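Local coordinates for protein-glutamine deamidase Cif (Burkholderia pseudomallei, PDB 3GQM) that deamidates a specific glutamine side chain of host NEDD8 to glutamate, thereby abolishing cullin-RING ubiquitin ligase activity and inhibiting the host cell cycle, at residues Arg29-Arg33 with Asp164-Leu168; Lys113-Lys118 with Gln264-Ala269; Thr133-Glu137 with Leu209-Leu213; Arg173-Ile177 with Gly200-Leu206. All blocks are in the same frame, centred on the assembly; numbering follows the deposited sequence.

Contact 1 (Arg29-Arg33 with Asp164-Leu168); sequences RVTLR and DLPAL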
loop_
_atom_site.group_PDB
_atom_site.type_symbol
_atom_site.label_atom_id
_atom_site.label_comp_id
_atom_site.label_asym_id
_atom_site.label_seq_id
_atom_site.Cartn_x
_atom_site.Cartn_y
_atom_site.Cartn_z
ATOM N N ARG A 29 9.424 -13.799 12.971
ATOM C CA ARG A 29 8.341 -13.083 12.314
ATOM C C ARG A 29 8.801 -12.451 10.996
ATOM O O ARG A 29 8.028 -12.397 10.046
ATOM C CB ARG A 29 7.777 -12.009 13.253
ATOM C CG ARG A 29 6.649 -11.167 12.645
ATOM C CD ARG A 29 5.780 -10.536 13.728
ATOM N NE ARG A 29 5.228 -11.575 14.604
ATOM C CZ ARG A 29 4.530 -11.330 15.712
ATOM N NH1 ARG A 29 4.309 -10.075 16.109
ATOM N NH2 ARG A 29 4.055 -12.343 16.438
ATOM N N VAL A 30 10.045 -11.993 10.903
ATOM C CA VAL A 30 10.458 -11.326 9.653
ATOM C C VAL A 30 10.485 -12.298 8.473
ATOM O O VAL A 30 10.005 -11.989 7.378
ATOM C CB VAL A 30 11.798 -10.595 9.759
ATOM C CG1 VAL A 30 12.223 -10.087 8.359
ATOM C CG2 VAL A 30 11.707 -9.437 10.745
ATOM N N THR A 31 11.057 -13.478 8.717
ATOM C CA THR A 31 11.119 -14.529 7.737
ATOM C C THR A 31 9.714 -14.978 7.311
ATOM O O THR A 31 9.451 -15.195 6.133
ATOM C CB THR A 31 11.904 -15.745 8.341
ATOM O OG1 THR A 31 13.244 -15.310 8.639
ATOM C CG2 THR A 31 11.930 -16.886 7.359
ATOM N N LEU A 32 8.804 -15.116 8.267
ATOM C CA LEU A 32 7.434 -15.550 7.930
ATOM C C LEU A 32 6.670 -14.477 7.125
ATOM O O LEU A 32 5.951 -14.777 6.185
ATOM C CB LEU A 32 6.650 -15.839 9.208
ATOM C CG LEU A 32 7.121 -17.063 10.033
ATOM C CD1 LEU A 32 6.411 -17.082 11.364
ATOM C CD2 LEU A 32 6.859 -18.322 9.270
ATOM N N ARG A 33 6.797 -13.235 7.578
ATOM C CA ARG A 33 6.233 -12.045 6.914
ATOM C C ARG A 33 6.648 -12.106 5.452
ATOM O O ARG A 33 5.809 -12.056 4.519
ATOM C CB ARG A 33 6.802 -10.783 7.616
ATOM C CG ARG A 33 6.257 -9.469 7.117
ATOM C CD ARG A 33 6.868 -8.242 7.859
ATOM N NE ARG A 33 6.424 -7.039 7.144
ATOM C CZ ARG A 33 6.960 -6.571 6.026
ATOM N NH1 ARG A 33 8.058 -7.129 5.502
ATOM N NH2 ARG A 33 6.443 -5.475 5.465
ATOM N N ASP A 164 4.950 -0.645 7.483
ATOM C CA ASP A 164 4.693 -1.772 8.357
ATOM C C ASP A 164 5.675 -1.735 9.562
ATOM O O ASP A 164 6.894 -1.643 9.373
ATOM C CB ASP A 164 4.894 -3.036 7.545
ATOM C CG ASP A 164 4.400 -4.294 8.266
ATOM O OD1 ASP A 164 3.939 -4.225 9.407
ATOM O OD2 ASP A 164 4.514 -5.372 7.682
ATOM N N LEU A 165 5.142 -1.764 10.761
ATOM C CA LEU A 165 5.940 -1.728 12.009
ATOM C C LEU A 165 5.686 -2.995 12.841
ATOM O O LEU A 165 5.005 -2.946 13.870
ATOM C CB LEU A 165 5.567 -0.480 12.843
ATOM C CG LEU A 165 5.716 0.859 12.109
ATOM C CD1 LEU A 165 4.981 1.983 12.826
ATOM C CD2 LEU A 165 7.190 1.248 11.980
ATOM N N PRO A 166 6.213 -4.135 12.400
ATOM C CA PRO A 166 5.928 -5.324 13.201
ATOM C C PRO A 166 6.698 -5.274 14.499
ATOM O O PRO A 166 7.773 -4.683 14.535
ATOM C CB PRO A 166 6.452 -6.487 12.345
ATOM C CG PRO A 166 7.407 -5.882 11.340
ATOM C CD PRO A 166 7.123 -4.390 11.264
ATOM N N ALA A 167 6.175 -5.885 15.555
ATOM C CA ALA A 167 7.011 -6.019 16.770
ATOM C C ALA A 167 8.023 -7.165 16.584
ATOM O O ALA A 167 7.676 -8.273 16.155
ATOM C CB ALA A 167 6.168 -6.202 18.017
ATOM N N LEU A 168 9.288 -6.844 16.821
ATOM C CA LEU A 168 10.404 -7.806 16.731
ATOM C C LEU A 168 11.070 -8.059 18.094
ATOM O O LEU A 168 11.591 -7.125 18.728
ATOM C CB LEU A 168 11.440 -7.357 15.681
ATOM C CG LEU A 168 11.304 -7.824 14.221
ATOM C CD1 LEU A 168 9.879 -8.168 13.741
ATOM C CD2 LEU A 168 11.931 -6.768 13.313
#

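Contact 2 (Lys113-Lys118 with Gln264-Ala269); sequences KLMTEK and QFQRNA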
loop_
_atom_site.group_PDB
_atom_site.type_symbol
_atom_site.label_atom_id
_atom_site.label_comp_id
_atom_site.label_asym_id
_atom_site.label_seq_id
_atom_site.Cartn_x
_atom_site.Cartn_y
_atom_site.Cartn_z
ATOM N N LYS A 113 -6.367 -3.279 4.835
ATOM C CA LYS A 113 -7.478 -4.134 5.260
ATOM C C LYS A 113 -6.980 -5.562 5.466
ATOM O O LYS A 113 -7.253 -6.153 6.537
ATOM C CB LYS A 113 -8.637 -4.101 4.239
ATOM C CG LYS A 113 -9.440 -2.740 4.257
ATOM C CD LYS A 113 -10.438 -2.673 3.058
ATOM C CE LYS A 113 -11.504 -3.826 3.101
ATOM N NZ LYS A 113 -12.508 -3.470 4.124
ATOM N N LEU A 114 -6.229 -6.103 4.486
ATOM C CA LEU A 114 -5.664 -7.469 4.643
ATOM C C LEU A 114 -4.896 -7.664 5.956
ATOM O O LEU A 114 -5.039 -8.694 6.614
ATOM C CB LEU A 114 -4.745 -7.863 3.481
ATOM C CG LEU A 114 -4.428 -9.357 3.298
ATOM C CD1 LEU A 114 -5.653 -10.127 2.899
ATOM C CD2 LEU A 114 -3.397 -9.575 2.249
ATOM N N MET A 115 -4.100 -6.681 6.341
ATOM C CA MET A 115 -3.278 -6.818 7.546
ATOM C C MET A 115 -4.080 -6.711 8.864
ATOM O O MET A 115 -3.787 -7.433 9.813
ATOM C CB MET A 115 -2.164 -5.759 7.509
ATOM C CG MET A 115 -1.188 -6.000 6.369
ATOM S SD MET A 115 0.076 -4.742 6.252
ATOM C CE MET A 115 0.838 -4.909 7.875
ATOM N N THR A 116 -5.065 -5.792 8.901
ATOM C CA THR A 116 -5.702 -5.348 10.135
ATOM C C THR A 116 -7.035 -6.022 10.442
ATOM O O THR A 116 -7.446 -6.009 11.575
ATOM C CB THR A 116 -5.981 -3.822 10.102
ATOM O OG1 THR A 116 -6.760 -3.494 8.948
ATOM C CG2 THR A 116 -4.659 -3.014 10.069
ATOM N N GLU A 117 -7.711 -6.595 9.460
ATOM C CA GLU A 117 -9.098 -7.082 9.664
ATOM C C GLU A 117 -9.139 -8.473 10.287
ATOM O O GLU A 117 -8.271 -9.312 10.045
ATOM C CB GLU A 117 -9.916 -7.096 8.364
ATOM C CG GLU A 117 -10.406 -5.707 7.977
ATOM C CD GLU A 117 -11.156 -5.646 6.648
ATOM O OE1 GLU A 117 -11.057 -6.587 5.808
ATOM O OE2 GLU A 117 -11.835 -4.610 6.439
ATOM N N LYS A 118 -10.182 -8.713 11.056
ATOM C CA LYS A 118 -10.440 -10.050 11.561
ATOM C C LYS A 118 -11.867 -10.345 11.119
ATOM O O LYS A 118 -12.093 -10.899 10.043
ATOM C CB LYS A 118 -10.289 -10.020 13.083
ATOM C CG LYS A 118 -10.004 -11.327 13.743
ATOM C CD LYS A 118 -11.234 -12.186 13.950
ATOM C CE LYS A 118 -11.082 -13.049 15.198
ATOM N NZ LYS A 118 -9.640 -13.194 15.593
ATOM N N GLN A 264 -3.371 -13.228 12.265
ATOM C CA GLN A 264 -4.624 -12.892 11.500
ATOM C C GLN A 264 -4.260 -12.447 10.110
ATOM O O GLN A 264 -4.886 -12.911 9.124
ATOM C CB GLN A 264 -5.456 -11.795 12.195
ATOM C CG GLN A 264 -6.893 -11.721 11.675
ATOM C CD GLN A 264 -7.577 -13.106 11.644
ATOM O OE1 GLN A 264 -7.563 -13.841 12.616
ATOM N NE2 GLN A 264 -8.137 -13.460 10.518
ATOM N N PHE A 265 -3.215 -11.588 10.030
ATOM C CA PHE A 265 -2.651 -11.170 8.726
ATOM C C PHE A 265 -2.287 -12.371 7.822
ATOM O O PHE A 265 -2.673 -12.449 6.638
ATOM C CB PHE A 265 -1.423 -10.245 8.923
ATOM C CG PHE A 265 -0.645 -9.942 7.630
ATOM C CD1 PHE A 265 -1.299 -9.758 6.410
ATOM C CD2 PHE A 265 0.739 -9.806 7.656
ATOM C CE1 PHE A 265 -0.593 -9.518 5.241
ATOM C CE2 PHE A 265 1.465 -9.546 6.481
ATOM C CZ PHE A 265 0.802 -9.388 5.274
ATOM N N GLN A 266 -1.509 -13.284 8.386
ATOM C CA GLN A 266 -1.090 -14.499 7.678
ATOM C C GLN A 266 -2.309 -15.261 7.259
ATOM O O GLN A 266 -2.411 -15.717 6.138
ATOM C CB GLN A 266 -0.272 -15.378 8.606
ATOM C CG GLN A 266 1.088 -14.822 8.939
ATOM C CD GLN A 266 1.886 -15.867 9.694
ATOM O OE1 GLN A 266 1.601 -16.161 10.851
ATOM N NE2 GLN A 266 2.867 -16.437 9.043
ATOM N N ARG A 267 -3.247 -15.359 8.172
ATOM C CA ARG A 267 -4.468 -16.087 7.918
ATOM C C ARG A 267 -5.276 -15.422 6.773
ATOM O O ARG A 267 -5.704 -16.112 5.834
ATOM C CB ARG A 267 -5.281 -16.217 9.225
ATOM C CG ARG A 267 -6.314 -17.310 9.160
ATOM C CD ARG A 267 -6.909 -17.637 10.570
ATOM N NE ARG A 267 -7.681 -18.898 10.532
ATOM C CZ ARG A 267 -7.176 -20.147 10.538
ATOM N NH1 ARG A 267 -5.871 -20.406 10.597
ATOM N NH2 ARG A 267 -8.006 -21.169 10.478
ATOM N N ASN A 268 -5.459 -14.110 6.817
ATOM C CA ASN A 268 -6.160 -13.423 5.699
ATOM C C ASN A 268 -5.445 -13.626 4.399
ATOM O O ASN A 268 -6.083 -13.903 3.351
ATOM C CB ASN A 268 -6.342 -11.919 5.967
ATOM C CG ASN A 268 -7.213 -11.643 7.161
ATOM O OD1 ASN A 268 -8.056 -12.480 7.526
ATOM N ND2 ASN A 268 -7.043 -10.446 7.794
ATOM N N ALA A 269 -4.112 -13.520 4.421
ATOM C CA ALA A 269 -3.395 -13.618 3.140
ATOM C C ALA A 269 -3.445 -15.040 2.570
ATOM O O ALA A 269 -3.453 -15.226 1.334
ATOM C CB ALA A 269 -1.951 -13.138 3.235
HETATM O O HOH W 1 -10.354 -10.825 7.832
#

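Contact 3 (Thr133-Glu137 with Leu209-Leu213); sequences TSFAE and LNQLL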
loop_
_atom_site.group_PDB
_atom_site.type_symbol
_atom_site.label_atom_id
_atom_site.label_comp_id
_atom_site.label_asym_id
_atom_site.label_seq_id
_atom_site.Cartn_x
_atom_site.Cartn_y
_atom_site.Cartn_z
ATOM N N THR A 133 1.201 15.918 13.443
ATOM C CA THR A 133 2.015 15.126 14.326
ATOM C C THR A 133 3.226 14.739 13.506
ATOM O O THR A 133 3.111 14.405 12.304
ATOM C CB THR A 133 1.261 13.868 14.820
ATOM O OG1 THR A 133 -0.073 14.230 15.204
ATOM C CG2 THR A 133 1.948 13.233 16.028
ATOM N N SER A 134 4.402 14.817 14.134
ATOM C CA SER A 134 5.584 14.236 13.522
ATOM C C SER A 134 5.445 12.697 13.615
ATOM O O SER A 134 4.826 12.151 14.564
ATOM C CB SER A 134 6.847 14.739 14.216
ATOM O OG SER A 134 7.302 13.805 15.176
ATOM N N PHE A 135 6.026 12.012 12.639
ATOM C CA PHE A 135 6.055 10.583 12.641
ATOM C C PHE A 135 6.806 10.034 13.884
ATOM O O PHE A 135 6.350 9.052 14.509
ATOM C CB PHE A 135 6.668 10.085 11.318
ATOM C CG PHE A 135 6.706 8.594 11.183
ATOM C CD1 PHE A 135 5.547 7.861 11.010
ATOM C CD2 PHE A 135 7.899 7.918 11.199
ATOM C CE1 PHE A 135 5.588 6.481 10.870
ATOM C CE2 PHE A 135 7.927 6.532 11.061
ATOM C CZ PHE A 135 6.766 5.832 10.900
ATOM N N ALA A 136 7.939 10.651 14.241
ATOM C CA ALA A 136 8.687 10.205 15.424
ATOM C C ALA A 136 7.851 10.309 16.682
ATOM O O ALA A 136 7.873 9.409 17.506
ATOM C CB ALA A 136 9.998 10.961 15.599
ATOM N N GLU A 137 7.091 11.393 16.793
ATOM C CA GLU A 137 6.279 11.648 17.966
ATOM C C GLU A 137 5.304 10.503 18.078
ATOM O O GLU A 137 5.199 9.857 19.133
ATOM C CB GLU A 137 5.498 12.966 17.822
ATOM C CG GLU A 137 4.804 13.381 19.097
ATOM C CD GLU A 137 4.014 14.692 19.001
ATOM O OE1 GLU A 137 3.965 15.319 17.912
ATOM O OE2 GLU A 137 3.431 15.085 20.043
ATOM N N LEU A 209 12.573 8.203 7.637
ATOM C CA LEU A 209 11.107 8.313 7.552
ATOM C C LEU A 209 10.618 9.558 8.304
ATOM O O LEU A 209 9.740 10.277 7.818
ATOM C CB LEU A 209 10.379 7.062 8.108
ATOM C CG LEU A 209 10.261 5.873 7.148
ATOM C CD1 LEU A 209 9.739 4.638 7.880
ATOM C CD2 LEU A 209 9.354 6.255 5.966
ATOM N N ASN A 210 11.181 9.789 9.492
ATOM C CA ASN A 210 10.798 10.968 10.252
ATOM C C ASN A 210 11.073 12.271 9.491
ATOM O O ASN A 210 10.238 13.191 9.494
ATOM C CB ASN A 210 11.459 11.023 11.603
ATOM C CG ASN A 210 10.876 12.133 12.436
ATOM O OD1 ASN A 210 9.637 12.193 12.618
ATOM N ND2 ASN A 210 11.727 13.080 12.867
ATOM N N GLN A 211 12.210 12.321 8.800
ATOM C CA GLN A 211 12.584 13.480 7.974
ATOM C C GLN A 211 11.696 13.634 6.750
ATOM O O GLN A 211 11.234 14.760 6.438
ATOM C CB GLN A 211 14.057 13.375 7.509
ATOM C CG GLN A 211 15.051 13.714 8.593
ATOM C CD GLN A 211 16.448 13.106 8.348
ATOM O OE1 GLN A 211 16.997 12.425 9.211
ATOM N NE2 GLN A 211 17.020 13.359 7.179
ATOM N N LEU A 212 11.472 12.526 6.034
ATOM C CA LEU A 212 10.575 12.519 4.891
ATOM C C LEU A 212 9.212 13.049 5.272
ATOM O O LEU A 212 8.611 13.833 4.542
ATOM C CB LEU A 212 10.422 11.099 4.273
ATOM C CG LEU A 212 9.294 10.909 3.254
ATOM C CD1 LEU A 212 9.291 12.032 2.156
ATOM C CD2 LEU A 212 9.350 9.496 2.564
ATOM N N LEU A 213 8.711 12.597 6.401
ATOM C CA LEU A 213 7.338 12.822 6.756
ATOM C C LEU A 213 7.186 14.160 7.489
ATOM O O LEU A 213 6.146 14.460 7.978
ATOM C CB LEU A 213 6.789 11.625 7.586
ATOM C CG LEU A 213 5.979 10.458 6.892
ATOM C CD1 LEU A 213 6.315 10.221 5.490
ATOM C CD2 LEU A 213 5.991 9.097 7.646
#

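Contact 4 (Arg173-Ile177 with Gly200-Leu206); sequences RTAYI and GSDPVSL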
loop_
_atom_site.group_PDB
_atom_site.type_symbol
_atom_site.label_atom_id
_atom_site.label_comp_id
_atom_site.label_asym_id
_atom_site.label_seq_id
_atom_site.Cartn_x
_atom_site.Cartn_y
_atom_site.Cartn_z
ATOM N N ARG A 173 12.715 -1.406 16.893
ATOM C CA ARG A 173 11.509 -1.034 16.124
ATOM C C ARG A 173 11.982 -0.828 14.691
ATOM O O ARG A 173 12.871 -0.010 14.427
ATOM C CB ARG A 173 10.893 0.273 16.646
ATOM C CG ARG A 173 9.596 0.784 15.956
ATOM C CD ARG A 173 8.320 0.596 16.881
ATOM N NE ARG A 173 7.544 -0.557 16.427
ATOM C CZ ARG A 173 6.434 -1.044 16.988
ATOM N NH1 ARG A 173 5.844 -2.094 16.428
ATOM N NH2 ARG A 173 5.914 -0.506 18.097
ATOM N N THR A 174 11.377 -1.587 13.794
ATOM C CA THR A 174 11.819 -1.764 12.429
ATOM C C THR A 174 10.641 -1.434 11.552
ATOM O O THR A 174 9.502 -1.639 11.957
ATOM C CB THR A 174 12.204 -3.238 12.203
ATOM O OG1 THR A 174 13.171 -3.585 13.186
ATOM C CG2 THR A 174 12.797 -3.467 10.836
ATOM N N ALA A 175 10.932 -0.886 10.375
ATOM C CA ALA A 175 9.911 -0.386 9.477
ATOM C C ALA A 175 10.180 -0.937 8.098
ATOM O O ALA A 175 11.325 -0.966 7.669
ATOM C CB ALA A 175 9.955 1.150 9.434
ATOM N N TYR A 176 9.122 -1.323 7.394
ATOM C CA TYR A 176 9.188 -1.732 6.013
ATOM C C TYR A 176 8.157 -0.920 5.207
ATOM O O TYR A 176 7.128 -0.498 5.764
ATOM C CB TYR A 176 8.821 -3.209 5.924
ATOM C CG TYR A 176 9.720 -4.071 6.781
ATOM C CD1 TYR A 176 10.965 -4.501 6.296
ATOM C CD2 TYR A 176 9.347 -4.430 8.059
ATOM C CE1 TYR A 176 11.796 -5.303 7.056
ATOM C CE2 TYR A 176 10.183 -5.217 8.853
ATOM C CZ TYR A 176 11.404 -5.665 8.331
ATOM O OH TYR A 176 12.240 -6.419 9.112
ATOM N N ILE A 177 8.431 -0.718 3.919
ATOM C CA ILE A 177 7.515 -0.029 3.017
ATOM C C ILE A 177 6.715 -1.027 2.189
ATOM O O ILE A 177 7.265 -1.988 1.658
ATOM C CB ILE A 177 8.266 0.964 2.036
ATOM C CG1 ILE A 177 9.134 1.956 2.854
ATOM C CG2 ILE A 177 7.228 1.705 1.002
ATOM C CD1 ILE A 177 8.266 2.921 3.679
ATOM N N GLY A 200 10.481 -5.540 -0.182
ATOM C CA GLY A 200 9.402 -5.840 0.783
ATOM C C GLY A 200 9.900 -6.210 2.180
ATOM O O GLY A 200 9.198 -5.970 3.127
ATOM N N SER A 201 11.115 -6.756 2.299
ATOM C CA SER A 201 11.723 -7.088 3.615
ATOM C C SER A 201 12.974 -6.301 3.866
ATOM O O SER A 201 13.815 -6.714 4.642
ATOM C CB SER A 201 12.093 -8.570 3.701
ATOM O OG SER A 201 11.074 -9.351 3.120
ATOM N N ASP A 202 13.081 -5.150 3.226
ATOM C CA ASP A 202 14.210 -4.267 3.406
ATOM C C ASP A 202 13.921 -3.234 4.454
ATOM O O ASP A 202 13.186 -2.294 4.176
ATOM C CB ASP A 202 14.468 -3.547 2.090
ATOM C CG ASP A 202 15.811 -2.875 2.051
ATOM O OD1 ASP A 202 16.505 -2.848 3.123
ATOM O OD2 ASP A 202 16.159 -2.356 0.958
ATOM N N PRO A 203 14.526 -3.347 5.648
ATOM C CA PRO A 203 14.137 -2.371 6.692
ATOM C C PRO A 203 14.516 -0.950 6.277
ATOM O O PRO A 203 15.542 -0.739 5.606
ATOM C CB PRO A 203 14.943 -2.785 7.919
ATOM C CG PRO A 203 15.681 -4.131 7.525
ATOM C CD PRO A 203 15.661 -4.212 6.049
ATOM N N VAL A 204 13.667 0.000 6.661
ATOM C CA VAL A 204 13.867 1.403 6.366
ATOM C C VAL A 204 14.179 2.165 7.655
ATOM O O VAL A 204 13.715 1.803 8.766
ATOM C CB VAL A 204 12.615 2.008 5.643
ATOM C CG1 VAL A 204 12.687 3.485 5.666
ATOM C CG2 VAL A 204 12.610 1.505 4.210
ATOM N N SER A 205 15.004 3.200 7.513
ATOM C CA SER A 205 15.380 4.026 8.643
ATOM C C SER A 205 14.177 4.805 9.216
ATOM O O SER A 205 13.582 5.615 8.502
ATOM C CB SER A 205 16.465 5.021 8.205
ATOM O OG SER A 205 16.657 5.956 9.249
ATOM N N LEU A 206 13.836 4.600 10.491
ATOM C CA LEU A 206 12.799 5.440 11.140
ATOM C C LEU A 206 13.198 6.916 11.147
ATOM O O LEU A 206 12.337 7.817 11.028
ATOM C CB LEU A 206 12.427 4.930 12.534
ATOM C CG LEU A 206 11.438 3.768 12.322
ATOM C CD1 LEU A 206 11.866 2.540 13.087
ATOM C CD2 LEU A 206 10.024 4.186 12.655
HETATM O O HOH W 2 13.745 -0.266 10.257
HETATM O O HOH W 3 10.809 -1.898 2.830
HETATM O O HOH W 4 7.177 -4.655 2.937
#

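Contact 1 (Arg29-Arg33 with Asp164-Leu168)
Arg33 and Asp164 carry the polar part of this contact, a salt bridge in which two nitrogens of the guanidinium close on one carboxylate oxygen. Arg33 NE lies 2.6 Å and Arg33 NH2 2.9 Å from Asp164 OD2. The oxygen sits at the guanidinium edge and in its plane, yet the two flat groups are turned 47° apart, so NE meets OD2 from above the carboxylate plane. An extended chain from CG to NE, with CG anti to the backbone N (chi1 -176°), carries the group across from the helix. The other carboxylate oxygen, OD1, is hydrogen-bonded to the hydroxyl of Tyr260, a second anchor.

Apolar contact is made by a few methyl and methylene groups. Val30 CG2 is 3.7 Å from Leu168 CD2 and about as close to CD1, the two side chains crossing at roughly a right angle. Arg33 CD approaches Pro166 CG at 4.2 Å, and the bent Arg29 chain lies by Pro166 and Ala167.

The first turn of helix 29-42 is thereby fixed to the end of strand 159-165 and the loop that follows it. Tyr176 of the neighbouring strand 176-178 touches both Val30 and Pro166, while Phe262 of helix 262-273 packs on Arg29 and Arg33.

Contact 2 (Lys113-Lys118 with Gln264-Ala269)
Asn268 reaches across to the end of helix 104-116 and gives both hydrogens of its amide to backbone carbonyls. Asn268 ND2 lies 2.9 Å from Leu114 O, nearly straight at 172°, and 2.8 Å from Glu117 O; both acceptors lie in the amide plane. CG anti to the carbonyl carbon (chi1 -63°) brings ND2 between the two carbonyls. Beside it the contact is apolar: Leu114 CD1 is 3.6 Å from Asn268 CB, and Leu114 CD2 touches Ala269 CB. Met115 CG lies over one face of Phe265, 3.9 Å from the ring centroid, in a CH-pi contact, with SD farther above it, a Met-aromatic contact.

The second shell orients these groups. Gln264 NE2, one helical turn earlier, donates to Asn268 OD1 at 3.1 Å, and a water bridges that oxygen to Lys118 O. Glu117, where the chain leaves helical geometry, is held by a salt bridge from Lys113 NZ to its OE2 (2.7 Å) and by the backbone nitrogens of Leu62 and Ile122.

Two N-H bonds and two donors to OD1 should leave the asparagine amide little freedom to rotate. Its ND2 supplies a donor to carbonyls at a helix C-terminus and so ties the end of one helix to the flank of another.

Contact 3 (Thr133-Glu137 with Leu209-Leu213)
Phe135 makes the close-packed half of this contact, its ring lying against Leu209 and Leu213. Leu213 CD2 sits over one face of the ring, 4.0 Å from the centroid, as a CH-pi contact; its nearest ring carbon is Phe135 CD1 at 3.6 Å. Elsewhere on the ring, Phe135 CE2 comes within 3.9 Å of Leu209 CB. With CG anti to the backbone N (chi1 -178°), the ring is carried toward helix 206-212, where both leucines approach from the same side of its plane, Leu213 over the face and Leu209 near the CE2 rim. Ile163 of strand 159-165 touches all three of these side chains.

Toward the partly exposed side the contact becomes polar and sparser. Asn210 OD1 accepts a hydrogen bond from Ala136 N at 2.8 Å, with an N-H...O angle of 150°. The donor stands 47° out of the carbonyl plane, so the amide is approached from above. The same oxygen is 3.2 Å from Ala136 CB, whereas Ser134 OG stays 3.8 Å from Asn210 OD1, beyond bonding range.

Ser134 is instead the N-cap of helix 135-139, its OG accepting from Glu137 N at 2.9 Å. Two amides of the first turn thus have different acceptors: the capping serine serves Glu137, and an asparagine from another helix serves Ala136. The whole is a capped helix N-terminus docked on the C-terminal end of helix 206-212, against the central antiparallel sheet at Ile163.

Contact 4 (Arg173-Ile177 with Gly200-Leu206)
The chain entering strand 176-178, at the margin of the central antiparallel sheet, is lined here by the irregular linker between helices 192-199 and 206-212. Only one direct hydrogen bond joins the two backbones: Val204 N donates to Ala175 O at 2.7 Å, with an N-H...O angle of 164°. Pro203 CA adds a CH...O contact to that same Ala175 O at 3.3 Å. Elsewhere water fills in for direct pairing. One molecule accepts from Ala175 N and donates to Val204 O, and a second accepts from Ile177 N and donates to Asp202 O. These bridges match a linker that slants across the strand, the end-to-end directions of the two segments being 130° apart, without following it as a regular partner.

With CG anti to the carbonyl carbon (chi1 -57°), Tyr176 sets its CD1-CE1 edge against the linker backbone. Its CE1 faces Ser201 O at 3.4 Å, near the ring plane, and Tyr176 CE1 also touches Pro203 CG at 4.1 Å. Ile177 CG1 meets Val204 CG2 at 3.8 Å, the side chains meeting at a slant. At the other end, Leu206 reaches back to Ala175 CB through its CG at 4.2 Å, while Thr174 CG2 lies beside Pro203 CB at 3.7 Å.

The side chain of Ile177, two residues before Gln179, lies about 4 Å from that inferred active-site residue's side chain. On the sheet side, Ala175 and Ile177 pack on Ile163 of strand 159-165; Leu206 leans on Phe135 and Val139 of helix 135-139, and Tyr176 makes a cation-pi contact with Arg33 of helix 29-42.

Contact 2 is the buried one; the other three are partly buried, and contact 3, about 18 Å from the chain centre, lies farthest out. Contacts 1 and 4 reach the same sheet through adjacent strands and are joined by probable hydrogen bonds from Asp164 N to Tyr176 O and from Arg33 NH1 to Gly200 O. Contact 3 meets contact 4 through apolar side chains, Phe135 against Leu206 and Leu209 against Ala175. Contact 2 touches contact 1, where Met115 packs on Asp164, but neither contact 3 nor contact 4. Their chemistry differs too: charge pairing in contact 1, side-chain amides answering helix-end groups in contacts 2 and 3, and water-mediated backbone bridging in contact 4.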